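Local coordinates for Tol-Pal system protein TolB (Acinetobacter baumannii, PDB 7MX5), which serves as the periplasmic component of the Tol-Pal system, which probably takes part in outer-membrane invagination during cell division and in keeping that membrane intact, at residues Pro171-Ala176 against Val392-Trp397; Gly301-Arg306 against Ala317-Pro322; Leu347-Ser352 against Val361-Glu366; Arg369-Ile374 against Arg382-Ser387. All coordinates share one frame; numbering follows the deposited sequence.

Contact 1: residues Pro171-Ala176 against Val392-Trp397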
loop_
_atom_site.group_PDB
_atom_site.type_symbol
_atom_site.label_atom_id
_atom_site.label_comp_id
_atom_site.label_asym_id
_atom_site.label_seq_id
_atom_site.Cartn_x
_atom_site.Cartn_y
_atom_site.Cartn_z
ATOM N N PRO A 171 -12.465 8.351 -17.746
ATOM C CA PRO A 171 -12.069 7.408 -16.689
ATOM C C PRO A 171 -10.607 6.992 -16.776
ATOM O O PRO A 171 -10.090 6.678 -17.851
ATOM C CB PRO A 171 -13.001 6.212 -16.914
ATOM C CG PRO A 171 -14.178 6.755 -17.634
ATOM C CD PRO A 171 -13.770 8.010 -18.343
ATOM N N ILE A 172 -9.944 7.001 -15.621
ATOM C CA ILE A 172 -8.627 6.400 -15.435
ATOM C C ILE A 172 -8.777 5.337 -14.358
ATOM O O ILE A 172 -9.174 5.648 -13.228
ATOM C CB ILE A 172 -7.567 7.440 -15.040
ATOM C CG1 ILE A 172 -7.302 8.406 -16.195
ATOM C CG2 ILE A 172 -6.279 6.749 -14.615
ATOM C CD1 ILE A 172 -6.450 9.596 -15.807
ATOM N N LEU A 173 -8.472 4.087 -14.703
ATOM C CA LEU A 173 -8.782 2.958 -13.839
ATOM C C LEU A 173 -7.561 2.074 -13.624
ATOM O O LEU A 173 -6.669 1.991 -14.473
ATOM C CB LEU A 173 -9.922 2.104 -14.417
ATOM C CG LEU A 173 -11.109 2.836 -15.046
ATOM C CD1 LEU A 173 -11.939 1.877 -15.882
ATOM C CD2 LEU A 173 -11.962 3.494 -13.975
ATOM N N SER A 174 -7.544 1.415 -12.464
ATOM C CA SER A 174 -6.645 0.318 -12.120
ATOM C C SER A 174 -5.171 0.674 -12.271
ATOM O O SER A 174 -4.509 0.187 -13.197
ATOM C CB SER A 174 -6.970 -0.906 -12.977
ATOM O OG SER A 174 -8.338 -1.256 -12.866
ATOM N N PRO A 175 -4.613 1.500 -11.386
ATOM C CA PRO A 175 -3.156 1.695 -11.388
ATOM C C PRO A 175 -2.458 0.443 -10.877
ATOM O O PRO A 175 -2.846 -0.128 -9.855
ATOM C CB PRO A 175 -2.941 2.888 -10.448
ATOM C CG PRO A 175 -4.300 3.354 -10.024
ATOM C CD PRO A 175 -5.287 2.284 -10.339
ATOM N N ALA A 176 -1.429 0.012 -11.604
ATOM C CA ALA A 176 -0.678 -1.190 -11.266
ATOM C C ALA A 176 0.808 -0.870 -11.270
ATOM O O ALA A 176 1.313 -0.257 -12.217
ATOM C CB ALA A 176 -0.978 -2.329 -12.243
ATOM N N VAL A 392 -11.728 8.674 -3.469
ATOM C CA VAL A 392 -10.451 8.046 -3.786
ATOM C C VAL A 392 -10.709 6.570 -4.053
ATOM O O VAL A 392 -11.375 5.898 -3.256
ATOM C CB VAL A 392 -9.432 8.228 -2.648
ATOM C CG1 VAL A 392 -8.023 8.300 -3.208
ATOM C CG2 VAL A 392 -9.761 9.472 -1.839
ATOM N N ARG A 393 -10.187 6.067 -5.170
ATOM C CA ARG A 393 -10.484 4.710 -5.605
ATOM C C ARG A 393 -9.218 4.014 -6.083
ATOM O O ARG A 393 -8.245 4.652 -6.495
ATOM C CB ARG A 393 -11.533 4.693 -6.728
ATOM C CG ARG A 393 -12.750 5.563 -6.464
ATOM C CD ARG A 393 -13.780 4.813 -5.644
ATOM N NE ARG A 393 -13.971 3.454 -6.135
ATOM C CZ ARG A 393 -15.043 3.043 -6.797
ATOM N NH1 ARG A 393 -16.048 3.862 -7.060
ATOM N NH2 ARG A 393 -15.109 1.779 -7.205
ATOM N N GLU A 394 -9.256 2.682 -6.019
ATOM C CA GLU A 394 -8.268 1.775 -6.596
ATOM C C GLU A 394 -6.847 2.092 -6.145
ATOM O O GLU A 394 -6.013 2.490 -6.969
ATOM C CB GLU A 394 -8.360 1.815 -8.122
ATOM C CG GLU A 394 -9.334 0.803 -8.705
ATOM C CD GLU A 394 -9.739 1.130 -10.130
ATOM O OE1 GLU A 394 -9.714 2.324 -10.500
ATOM O OE2 GLU A 394 -10.081 0.193 -10.881
ATOM N N PRO A 395 -6.524 1.920 -4.867
ATOM C CA PRO A 395 -5.148 2.145 -4.419
ATOM C C PRO A 395 -4.240 0.983 -4.794
ATOM O O PRO A 395 -4.678 -0.150 -5.002
ATOM C CB PRO A 395 -5.290 2.264 -2.899
ATOM C CG PRO A 395 -6.462 1.405 -2.581
ATOM C CD PRO A 395 -7.407 1.529 -3.753
ATOM N N ALA A 396 -2.947 1.290 -4.879
ATOM C CA ALA A 396 -1.940 0.281 -5.200
ATOM C C ALA A 396 -0.649 0.653 -4.485
ATOM O O ALA A 396 0.029 1.605 -4.883
ATOM C CB ALA A 396 -1.724 0.175 -6.707
ATOM N N TRP A 397 -0.319 -0.093 -3.434
ATOM C CA TRP A 397 0.907 0.154 -2.686
ATOM C C TRP A 397 2.117 -0.267 -3.510
ATOM O O TRP A 397 2.179 -1.395 -4.007
ATOM C CB TRP A 397 0.876 -0.607 -1.361
ATOM C CG TRP A 397 1.601 0.074 -0.238
ATOM C CD1 TRP A 397 2.864 0.593 -0.271
ATOM C CD2 TRP A 397 1.109 0.298 1.089
ATOM N NE1 TRP A 397 3.185 1.130 0.953
ATOM C CE2 TRP A 397 2.125 0.961 1.805
ATOM C CE3 TRP A 397 -0.092 0.004 1.741
ATOM C CZ2 TRP A 397 1.976 1.336 3.139
ATOM C CZ3 TRP A 397 -0.239 0.376 3.065
ATOM C CH2 TRP A 397 0.790 1.036 3.750
HETATM O O HOH W 1 -10.413 4.853 -10.791
HETATM O O HOH W 2 -5.340 -0.398 -8.544
#
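Glu394 reaches across to Ser174 and holds two strands that run almost parallel (15°) but, with axes 6.5 Å apart, share no backbone bonding. Its chain is extended beyond CG, and the carboxylate at its end is gripped twice. The amide N of Ser174 donates to Glu394 OE1 at 3.1 Å in a nearly straight bond (174°), and Ser174 OG donates to Glu394 OE2 at 3.0 Å. Both donors come from above the carboxylate plane, so the group lies with a face toward Ser174. Beside this grip the packing is close: Pro175 CD sits 3.5 Å from Glu394 O, the proline ring crosses the glutamate chain at about a right angle, and Ala396 CB touches Pro175 O at 3.4 Å. On the looser side the link is made through water. One molecule bridges Ile172 O and Glu394 OE1 (2.6 Å to the latter); another donates to Pro175 O and, weakly, to Glu394 O. Strands 172-177 and 391-397 belong to adjacent blades of the six-bladed beta-propeller; the C-terminal strand 391-397 completes a sheet whose other strands, 135-141, 150-156 and 163-168, come from the propeller's start, the Velcro closure of the ring. With the Ser174 amide, the Ser174 hydroxyl and a water all donating to it, and Arg141 weakly paired nearby, the Glu394 carboxylate is probably ionised.

Contact 2: residues Gly301-Arg306 against Ala317-Pro322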
loop_
_atom_site.group_PDB
_atom_site.type_symbol
_atom_site.label_atom_id
_atom_site.label_comp_id
_atom_site.label_asym_id
_atom_site.label_seq_id
_atom_site.Cartn_x
_atom_site.Cartn_y
_atom_site.Cartn_z
ATOM N N GLY A 301 -18.172 -18.578 2.597
ATOM C CA GLY A 301 -19.091 -17.552 2.152
ATOM C C GLY A 301 -19.550 -17.735 0.718
ATOM O O GLY A 301 -19.122 -18.632 -0.011
ATOM N N SER A 302 -20.451 -16.843 0.312
ATOM C CA SER A 302 -21.025 -16.850 -1.024
ATOM C C SER A 302 -20.364 -15.848 -1.960
ATOM O O SER A 302 -20.778 -15.737 -3.118
ATOM C CB SER A 302 -22.527 -16.563 -0.950
ATOM O OG SER A 302 -22.810 -15.652 0.096
ATOM N N PHE A 303 -19.355 -15.118 -1.492
ATOM C CA PHE A 303 -18.729 -14.078 -2.301
ATOM C C PHE A 303 -17.304 -13.867 -1.819
ATOM O O PHE A 303 -17.088 -13.434 -0.683
ATOM C CB PHE A 303 -19.529 -12.775 -2.223
ATOM C CG PHE A 303 -19.032 -11.692 -3.143
ATOM C CD1 PHE A 303 -17.970 -10.880 -2.777
ATOM C CD2 PHE A 303 -19.641 -11.475 -4.367
ATOM C CE1 PHE A 303 -17.516 -9.882 -3.620
ATOM C CE2 PHE A 303 -19.194 -10.478 -5.215
ATOM C CZ PHE A 303 -18.130 -9.681 -4.841
ATOM N N ASN A 304 -16.340 -14.174 -2.684
ATOM C CA ASN A 304 -14.934 -13.874 -2.446
ATOM C C ASN A 304 -14.339 -13.419 -3.768
ATOM O O ASN A 304 -14.381 -14.163 -4.752
ATOM C CB ASN A 304 -14.182 -15.091 -1.899
ATOM C CG ASN A 304 -14.729 -15.565 -0.566
ATOM O OD1 ASN A 304 -14.239 -15.174 0.493
ATOM N ND2 ASN A 304 -15.749 -16.415 -0.613
ATOM N N ALA A 305 -13.799 -12.205 -3.799
ATOM C CA ALA A 305 -13.369 -11.625 -5.064
ATOM C C ALA A 305 -12.308 -10.566 -4.805
ATOM O O ALA A 305 -12.052 -10.176 -3.663
ATOM C CB ALA A 305 -14.554 -11.029 -5.826
ATOM N N ARG A 306 -11.695 -10.106 -5.898
ATOM C CA ARG A 306 -10.729 -9.007 -5.875
ATOM C C ARG A 306 -9.562 -9.314 -4.937
ATOM O O ARG A 306 -9.183 -8.506 -4.088
ATOM C CB ARG A 306 -11.407 -7.686 -5.501
ATOM C CG ARG A 306 -12.226 -7.058 -6.626
ATOM C CD ARG A 306 -13.612 -7.677 -6.737
ATOM N NE ARG A 306 -14.043 -7.819 -8.123
ATOM C CZ ARG A 306 -15.215 -8.317 -8.497
ATOM N NH1 ARG A 306 -16.108 -8.727 -7.611
ATOM N NH2 ARG A 306 -15.498 -8.406 -9.794
ATOM N N ALA A 317 -5.366 -10.611 0.464
ATOM C CA ALA A 317 -6.341 -9.581 0.790
ATOM C C ALA A 317 -7.422 -9.584 -0.280
ATOM O O ALA A 317 -7.117 -9.515 -1.475
ATOM C CB ALA A 317 -5.685 -8.202 0.886
ATOM N N LEU A 318 -8.679 -9.672 0.146
ATOM C CA LEU A 318 -9.776 -9.862 -0.791
ATOM C C LEU A 318 -11.013 -9.132 -0.289
ATOM O O LEU A 318 -11.035 -8.578 0.813
ATOM C CB LEU A 318 -10.085 -11.349 -0.992
ATOM C CG LEU A 318 -10.640 -12.093 0.228
ATOM C CD1 LEU A 318 -11.630 -13.161 -0.202
ATOM C CD2 LEU A 318 -9.518 -12.709 1.054
ATOM N N VAL A 319 -12.048 -9.138 -1.123
ATOM C CA VAL A 319 -13.362 -8.621 -0.765
ATOM C C VAL A 319 -14.252 -9.812 -0.440
ATOM O O VAL A 319 -14.464 -10.689 -1.286
ATOM C CB VAL A 319 -13.960 -7.768 -1.895
ATOM C CG1 VAL A 319 -15.461 -7.600 -1.700
ATOM C CG2 VAL A 319 -13.275 -6.416 -1.951
ATOM N N HIS A 320 -14.764 -9.849 0.787
ATOM C CA HIS A 320 -15.535 -10.975 1.292
ATOM C C HIS A 320 -16.931 -10.498 1.663
ATOM O O HIS A 320 -17.082 -9.463 2.320
ATOM C CB HIS A 320 -14.840 -11.605 2.501
ATOM C CG HIS A 320 -15.512 -12.837 3.018
ATOM N ND1 HIS A 320 -15.290 -14.087 2.480
ATOM C CD2 HIS A 320 -16.392 -13.015 4.031
ATOM C CE1 HIS A 320 -16.010 -14.980 3.136
ATOM N NE2 HIS A 320 -16.688 -14.355 4.082
ATOM N N ARG A 321 -17.946 -11.251 1.243
ATOM C CA ARG A 321 -19.343 -10.888 1.476
ATOM C C ARG A 321 -20.110 -12.089 2.007
ATOM O O ARG A 321 -20.588 -12.928 1.230
ATOM C CB ARG A 321 -19.997 -10.360 0.200
ATOM C CG ARG A 321 -20.765 -9.070 0.380
ATOM C CD ARG A 321 -22.240 -9.234 0.060
ATOM N NE ARG A 321 -22.464 -9.581 -1.338
ATOM C CZ ARG A 321 -23.148 -8.831 -2.193
ATOM N NH1 ARG A 321 -23.676 -7.674 -1.830
ATOM N NH2 ARG A 321 -23.304 -9.255 -3.444
ATOM N N PRO A 322 -20.243 -12.214 3.325
ATOM C CA PRO A 322 -21.210 -13.175 3.870
ATOM C C PRO A 322 -22.614 -12.788 3.432
ATOM O O PRO A 322 -23.018 -11.629 3.547
ATOM C CB PRO A 322 -21.032 -13.064 5.390
ATOM C CG PRO A 322 -19.871 -12.171 5.630
ATOM C CD PRO A 322 -19.466 -11.510 4.359
#
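Asn304 and His320 face each other as a non-hydrogen-bonded pair, and Ala305 with Val319 follows as a hydrogen-bonded one, in two antiparallel strands whose short axes run 127° apart, a strong twist. Ala305 N donates to Val319 O at 3.0 Å, and Val319 N returns a bond to Ala305 O at 2.7 Å. Past the end of the regular strand, Arg321 N still reaches Phe303 O at 3.0 Å. Side chains then part to the two sheet faces. On the face of Ala305 and Val319, the Phe303 ring, its CG anti to the backbone N (chi1 -174°), presents CE1 to Val319 CG1 at 3.6 Å, with the methyl at the ring edge and near its plane. Closer to the backbone, Phe303 CB touches Arg321 CB at 3.5 Å, while the arginine's guanidinium is too distant from the ring for more than a weak cation-pi attraction. On the opposite face, Asn304 and His320 lie side by side and point the same way, amide and ring planes 54° apart. His320 ND1 donates to Asn304 OD1, which sits at the imidazole edge; the modelled 2.5 Å is very short and its exact value is doubtful. Leu318 CD1 packs against Asn304 CB at 3.6 Å. The amide's other end, ND2, is taken by Lys300 O and Gln283 OE1, and Arg306 turns away to salt bridges with Asp348 and Glu262. This is the beta hairpin of strands 304-309 and 315-320, the first two strands of a four-stranded antiparallel propeller blade.

Contact 3: residues Leu347-Ser352 against Val361-Glu366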
loop_
_atom_site.group_PDB
_atom_site.type_symbol
_atom_site.label_atom_id
_atom_site.label_comp_id
_atom_site.label_asym_id
_atom_site.label_seq_id
_atom_site.Cartn_x
_atom_site.Cartn_y
_atom_site.Cartn_z
ATOM N N LEU A 347 -17.032 -0.573 -0.960
ATOM C CA LEU A 347 -16.719 -0.701 -2.376
ATOM C C LEU A 347 -16.219 -2.105 -2.675
ATOM O O LEU A 347 -15.336 -2.617 -1.979
ATOM C CB LEU A 347 -15.669 0.332 -2.798
ATOM C CG LEU A 347 -16.075 1.794 -2.613
ATOM C CD1 LEU A 347 -14.903 2.717 -2.897
ATOM C CD2 LEU A 347 -17.260 2.132 -3.502
ATOM N N ASP A 348 -16.789 -2.722 -3.711
ATOM C CA ASP A 348 -16.307 -4.003 -4.224
ATOM C C ASP A 348 -15.080 -3.716 -5.085
ATOM O O ASP A 348 -15.132 -3.668 -6.317
ATOM C CB ASP A 348 -17.406 -4.717 -5.002
ATOM C CG ASP A 348 -16.934 -6.014 -5.628
ATOM O OD1 ASP A 348 -16.124 -6.722 -4.995
ATOM O OD2 ASP A 348 -17.379 -6.327 -6.753
ATOM N N GLU A 349 -13.951 -3.511 -4.409
ATOM C CA GLU A 349 -12.733 -3.043 -5.050
ATOM C C GLU A 349 -11.532 -3.723 -4.407
ATOM O O GLU A 349 -11.549 -4.057 -3.220
ATOM C CB GLU A 349 -12.612 -1.517 -4.946
ATOM C CG GLU A 349 -11.554 -0.891 -5.834
ATOM C CD GLU A 349 -11.918 0.524 -6.245
ATOM O OE1 GLU A 349 -12.806 0.684 -7.109
ATOM O OE2 GLU A 349 -11.328 1.475 -5.694
ATOM N N SER A 350 -10.486 -3.912 -5.202
ATOM C CA SER A 350 -9.331 -4.679 -4.750
ATOM C C SER A 350 -8.574 -3.931 -3.658
ATOM O O SER A 350 -8.332 -2.725 -3.790
ATOM C CB SER A 350 -8.399 -4.967 -5.925
ATOM O OG SER A 350 -7.684 -6.173 -5.723
ATOM N N PRO A 351 -8.191 -4.596 -2.577
ATOM C CA PRO A 351 -7.266 -4.001 -1.609
ATOM C C PRO A 351 -5.835 -4.131 -2.120
ATOM O O PRO A 351 -5.582 -4.640 -3.211
ATOM C CB PRO A 351 -7.491 -4.825 -0.334
ATOM C CG PRO A 351 -8.473 -5.923 -0.698
ATOM C CD PRO A 351 -8.603 -5.952 -2.185
ATOM N N SER A 352 -4.889 -3.661 -1.309
ATOM C CA SER A 352 -3.484 -3.703 -1.692
ATOM C C SER A 352 -2.625 -3.875 -0.450
ATOM O O SER A 352 -2.740 -3.095 0.500
ATOM C CB SER A 352 -3.080 -2.435 -2.452
ATOM O OG SER A 352 -1.928 -2.660 -3.246
ATOM N N VAL A 361 -4.198 -1.362 2.274
ATOM C CA VAL A 361 -4.934 -0.165 1.887
ATOM C C VAL A 361 -6.109 -0.579 1.013
ATOM O O VAL A 361 -6.037 -1.550 0.249
ATOM C CB VAL A 361 -4.026 0.856 1.163
ATOM C CG1 VAL A 361 -3.541 0.304 -0.169
ATOM C CG2 VAL A 361 -4.749 2.187 0.973
ATOM N N TYR A 362 -7.212 0.153 1.149
ATOM C CA TYR A 362 -8.420 -0.124 0.386
ATOM C C TYR A 362 -9.254 1.144 0.320
ATOM O O TYR A 362 -9.070 2.073 1.112
ATOM C CB TYR A 362 -9.226 -1.276 1.002
ATOM C CG TYR A 362 -9.713 -1.005 2.408
ATOM C CD1 TYR A 362 -8.852 -1.099 3.494
ATOM C CD2 TYR A 362 -11.036 -0.654 2.651
ATOM C CE1 TYR A 362 -9.292 -0.851 4.780
ATOM C CE2 TYR A 362 -11.485 -0.405 3.934
ATOM C CZ TYR A 362 -10.609 -0.506 4.994
ATOM O OH TYR A 362 -11.049 -0.256 6.273
ATOM N N ALA A 363 -10.173 1.173 -0.639
ATOM C CA ALA A 363 -11.056 2.312 -0.847
ATOM C C ALA A 363 -12.425 2.013 -0.252
ATOM O O ALA A 363 -12.991 0.942 -0.494
ATOM C CB ALA A 363 -11.184 2.641 -2.335
ATOM N N THR A 364 -12.949 2.958 0.523
ATOM C CA THR A 364 -14.251 2.805 1.160
ATOM C C THR A 364 -14.890 4.183 1.289
ATOM O O THR A 364 -14.364 5.180 0.784
ATOM C CB THR A 364 -14.114 2.104 2.519
ATOM O OG1 THR A 364 -15.404 1.990 3.133
ATOM C CG2 THR A 364 -13.192 2.893 3.434
ATOM N N ARG A 365 -16.034 4.237 1.968
ATOM C CA ARG A 365 -16.760 5.483 2.175
ATOM C C ARG A 365 -17.209 5.569 3.623
ATOM O O ARG A 365 -17.837 4.640 4.139
ATOM C CB ARG A 365 -17.975 5.584 1.243
ATOM C CG ARG A 365 -17.626 5.759 -0.225
ATOM C CD ARG A 365 -18.843 5.537 -1.107
ATOM N NE ARG A 365 -18.504 5.572 -2.525
ATOM C CZ ARG A 365 -19.386 5.453 -3.508
ATOM N NH1 ARG A 365 -20.676 5.290 -3.264
ATOM N NH2 ARG A 365 -18.962 5.499 -4.769
ATOM N N GLU A 366 -16.886 6.684 4.274
ATOM C CA GLU A 366 -17.294 6.949 5.649
ATOM C C GLU A 366 -17.978 8.305 5.683
ATOM O O GLU A 366 -17.383 9.311 5.281
ATOM C CB GLU A 366 -16.095 6.919 6.600
ATOM C CG GLU A 366 -16.438 6.520 8.024
ATOM C CD GLU A 366 -15.208 6.167 8.835
ATOM O OE1 GLU A 366 -14.532 5.178 8.486
ATOM O OE2 GLU A 366 -14.916 6.879 9.820
HETATM O O HOH W 3 -12.882 -1.898 -0.601
HETATM O O HOH W 4 -10.047 -0.864 -2.412
#
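Val361 and Ser352 form the one true beta pair here, bonded both ways: Val361 N to Ser352 O and Ser352 N to Val361 O, each 2.9 Å. Val361 CG1, set between the backbone N and the carbonyl carbon (chi1 66°), packs on Ser352 CB at 3.6 Å. At Tyr362 the contact thins to CB against Pro351 CB, while the ring leads away. By Ala363 the segments have separated far enough for water to take over. One molecule accepts from Ala363 N (2.7 Å) and donates to Ser350 O; a second donates to both Ala363 O and Leu347 O. Ala363 CB meets Leu347 CD1 at 3.8 Å and Glu349 OE2 at 3.6 Å, an oxygen that probably also accepts from Glu394 N, though the modelled distance is doubtful. Farther on, Arg365 extends as far as NE, and its guanidinium takes Leu347 CD2 over one face, 3.6 Å above the plane and offset toward the rim; its NH2 makes a salt bridge with Glu391. Strand 359-366 thus has this loop and the short strand 352-353 along one edge and strand 369-376 along the other, while Val361 and Arg365 also touch strand 391-397 of the adjacent propeller blade.

Contact 4: residues Arg369-Ile374 against Arg382-Ser387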
loop_
_atom_site.group_PDB
_atom_site.type_symbol
_atom_site.label_atom_id
_atom_site.label_comp_id
_atom_site.label_asym_id
_atom_site.label_seq_id
_atom_site.Cartn_x
_atom_site.Cartn_y
_atom_site.Cartn_z
ATOM N N ARG A 369 -17.822 11.043 2.701
ATOM C CA ARG A 369 -16.475 11.139 2.154
ATOM C C ARG A 369 -16.078 9.830 1.485
ATOM O O ARG A 369 -16.283 8.750 2.049
ATOM C CB ARG A 369 -15.469 11.481 3.256
ATOM C CG ARG A 369 -15.531 12.917 3.745
ATOM C CD ARG A 369 -14.196 13.351 4.331
ATOM N NE ARG A 369 -13.822 12.548 5.490
ATOM C CZ ARG A 369 -12.954 12.929 6.417
ATOM N NH1 ARG A 369 -12.345 14.101 6.354
ATOM N NH2 ARG A 369 -12.688 12.109 7.431
ATOM N N GLY A 370 -15.516 9.932 0.284
ATOM C CA GLY A 370 -14.843 8.809 -0.335
ATOM C C GLY A 370 -13.369 8.853 0.009
ATOM O O GLY A 370 -12.685 9.826 -0.323
ATOM N N LEU A 371 -12.864 7.821 0.681
ATOM C CA LEU A 371 -11.544 7.890 1.287
ATOM C C LEU A 371 -10.798 6.577 1.100
ATOM O O LEU A 371 -11.377 5.542 0.759
ATOM C CB LEU A 371 -11.644 8.223 2.781
ATOM C CG LEU A 371 -12.570 7.346 3.628
ATOM C CD1 LEU A 371 -11.821 6.167 4.235
ATOM C CD2 LEU A 371 -13.231 8.172 4.716
ATOM N N LEU A 372 -9.491 6.639 1.342
ATOM C CA LEU A 372 -8.647 5.462 1.466
ATOM C C LEU A 372 -8.469 5.131 2.942
ATOM O O LEU A 372 -8.360 6.030 3.781
ATOM C CB LEU A 372 -7.278 5.686 0.822
ATOM C CG LEU A 372 -7.183 5.771 -0.702
ATOM C CD1 LEU A 372 -5.729 5.669 -1.142
ATOM C CD2 LEU A 372 -8.025 4.694 -1.368
ATOM N N SER A 373 -8.443 3.839 3.253
ATOM C CA SER A 373 -8.220 3.376 4.613
ATOM C C SER A 373 -7.052 2.402 4.625
ATOM O O SER A 373 -6.943 1.538 3.751
ATOM C CB SER A 373 -9.470 2.703 5.191
ATOM O OG SER A 373 -10.319 3.653 5.811
ATOM N N ILE A 374 -6.177 2.551 5.616
ATOM C CA ILE A 374 -5.042 1.657 5.813
ATOM C C ILE A 374 -5.235 0.953 7.147
ATOM O O ILE A 374 -5.395 1.608 8.185
ATOM C CB ILE A 374 -3.701 2.407 5.771
ATOM C CG1 ILE A 374 -3.288 2.670 4.324
ATOM C CG2 ILE A 374 -2.620 1.608 6.479
ATOM C CD1 ILE A 374 -2.455 3.915 4.142
ATOM N N ARG A 382 -6.450 1.333 12.456
ATOM C CA ARG A 382 -7.086 1.930 11.294
ATOM C C ARG A 382 -6.490 3.302 11.029
ATOM O O ARG A 382 -6.272 4.092 11.954
ATOM C CB ARG A 382 -8.604 2.041 11.457
ATOM C CG ARG A 382 -9.352 1.633 10.198
ATOM C CD ARG A 382 -10.844 1.845 10.311
ATOM N NE ARG A 382 -11.486 0.782 11.073
ATOM C CZ ARG A 382 -12.182 0.977 12.183
ATOM N NH1 ARG A 382 -12.362 2.189 12.681
ATOM N NH2 ARG A 382 -12.712 -0.070 12.810
ATOM N N MET A 383 -6.227 3.567 9.754
ATOM C CA MET A 383 -5.633 4.809 9.285
ATOM C C MET A 383 -6.457 5.297 8.108
ATOM O O MET A 383 -6.714 4.532 7.173
ATOM C CB MET A 383 -4.174 4.584 8.880
ATOM C CG MET A 383 -3.216 5.680 9.288
ATOM S SD MET A 383 -1.517 5.270 8.839
ATOM C CE MET A 383 -1.465 5.803 7.133
ATOM N N ASN A 384 -6.887 6.553 8.154
ATOM C CA ASN A 384 -7.776 7.102 7.142
ATOM C C ASN A 384 -7.051 8.138 6.296
ATOM O O ASN A 384 -6.331 8.994 6.821
ATOM C CB ASN A 384 -9.020 7.723 7.779
ATOM C CG ASN A 384 -10.040 6.682 8.190
ATOM O OD1 ASN A 384 -10.136 5.618 7.579
ATOM N ND2 ASN A 384 -10.812 6.984 9.227
ATOM N N LEU A 385 -7.253 8.053 4.980
ATOM C CA LEU A 385 -6.711 9.003 4.012
ATOM C C LEU A 385 -7.869 9.630 3.238
ATOM O O LEU A 385 -8.090 9.307 2.064
ATOM C CB LEU A 385 -5.731 8.329 3.052
ATOM C CG LEU A 385 -4.293 8.033 3.491
ATOM C CD1 LEU A 385 -3.554 9.322 3.827
ATOM C CD2 LEU A 385 -4.234 7.050 4.653
ATOM N N PRO A 386 -8.632 10.522 3.866
ATOM C CA PRO A 386 -9.757 11.144 3.167
ATOM C C PRO A 386 -9.301 12.211 2.184
ATOM O O PRO A 386 -8.227 12.801 2.304
ATOM C CB PRO A 386 -10.590 11.769 4.296
ATOM C CG PRO A 386 -9.975 11.306 5.578
ATOM C CD PRO A 386 -8.569 10.932 5.277
ATOM N N SER A 387 -10.152 12.440 1.192
ATOM C CA SER A 387 -9.970 13.528 0.249
ATOM C C SER A 387 -10.760 14.750 0.705
ATOM O O SER A 387 -11.739 14.645 1.448
ATOM C CB SER A 387 -10.413 13.107 -1.154
ATOM O OG SER A 387 -10.086 14.100 -2.112
#
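Ile374 and Met383 pair near the turn of a beta hairpin, strands 369-376 and 382-386, in the outer part of a propeller blade. Ile374 N donates to Met383 O in a nearly straight bond (172°), and Met383 N answers to Ile374 O. From its root outward, Ile374 has CB 3.8 Å from Met383 CB, CG2 brushing that same carbon, and CG1 anti to the carbonyl carbon (chi1 -80°). At the tip, CD1 touches two partners, Met383 CE at 3.7 Å and Leu385 CD2 at 3.6 Å. Met383 lies alongside, pointing the same way, whereas Leu385 comes across obliquely. Leu372 CB adds to this apolar face against Leu385 CB, backed by reciprocal backbone bonds between the two leucines. The other face is more polar. There Ser373 OG donates to Asn384 OD1 at 2.6 Å, approaching almost straight down the amide's C=O direction, with Leu371 CD1 near the same oxygen. Strand 6-9, from the N-terminal part, pairs along 382-386, on the side away from 369-376; its Glu6 forms a salt bridge with Arg369 NH2. Pro386 CB sits over one face of that arginine's guanidinium, 3.4 Å above the plane and over its centre.

In the fold
Contacts 3 and 4 are mostly buried and build the same blade: strands 359-366 and 369-376 are neighbours, joined through Tyr362 O with Ser373 N and Thr364 N with Leu371 O. Contact 2 is partly buried and lies farther out, its centre about 20 Å from that of the chain, yet its hairpin meets the loop of contact 3 through Arg306. Contact 1, its centre about 11 Å from the chain's, is partly buried and joins two other blades; Glu349 ties it to contact 3, and Val392 packs on contact 4. The chemistry follows position: backbone ladders within blades in contacts 2 and 4, carboxylate and water between blades in contact 1, while contact 3 combines one beta pair with water bridges.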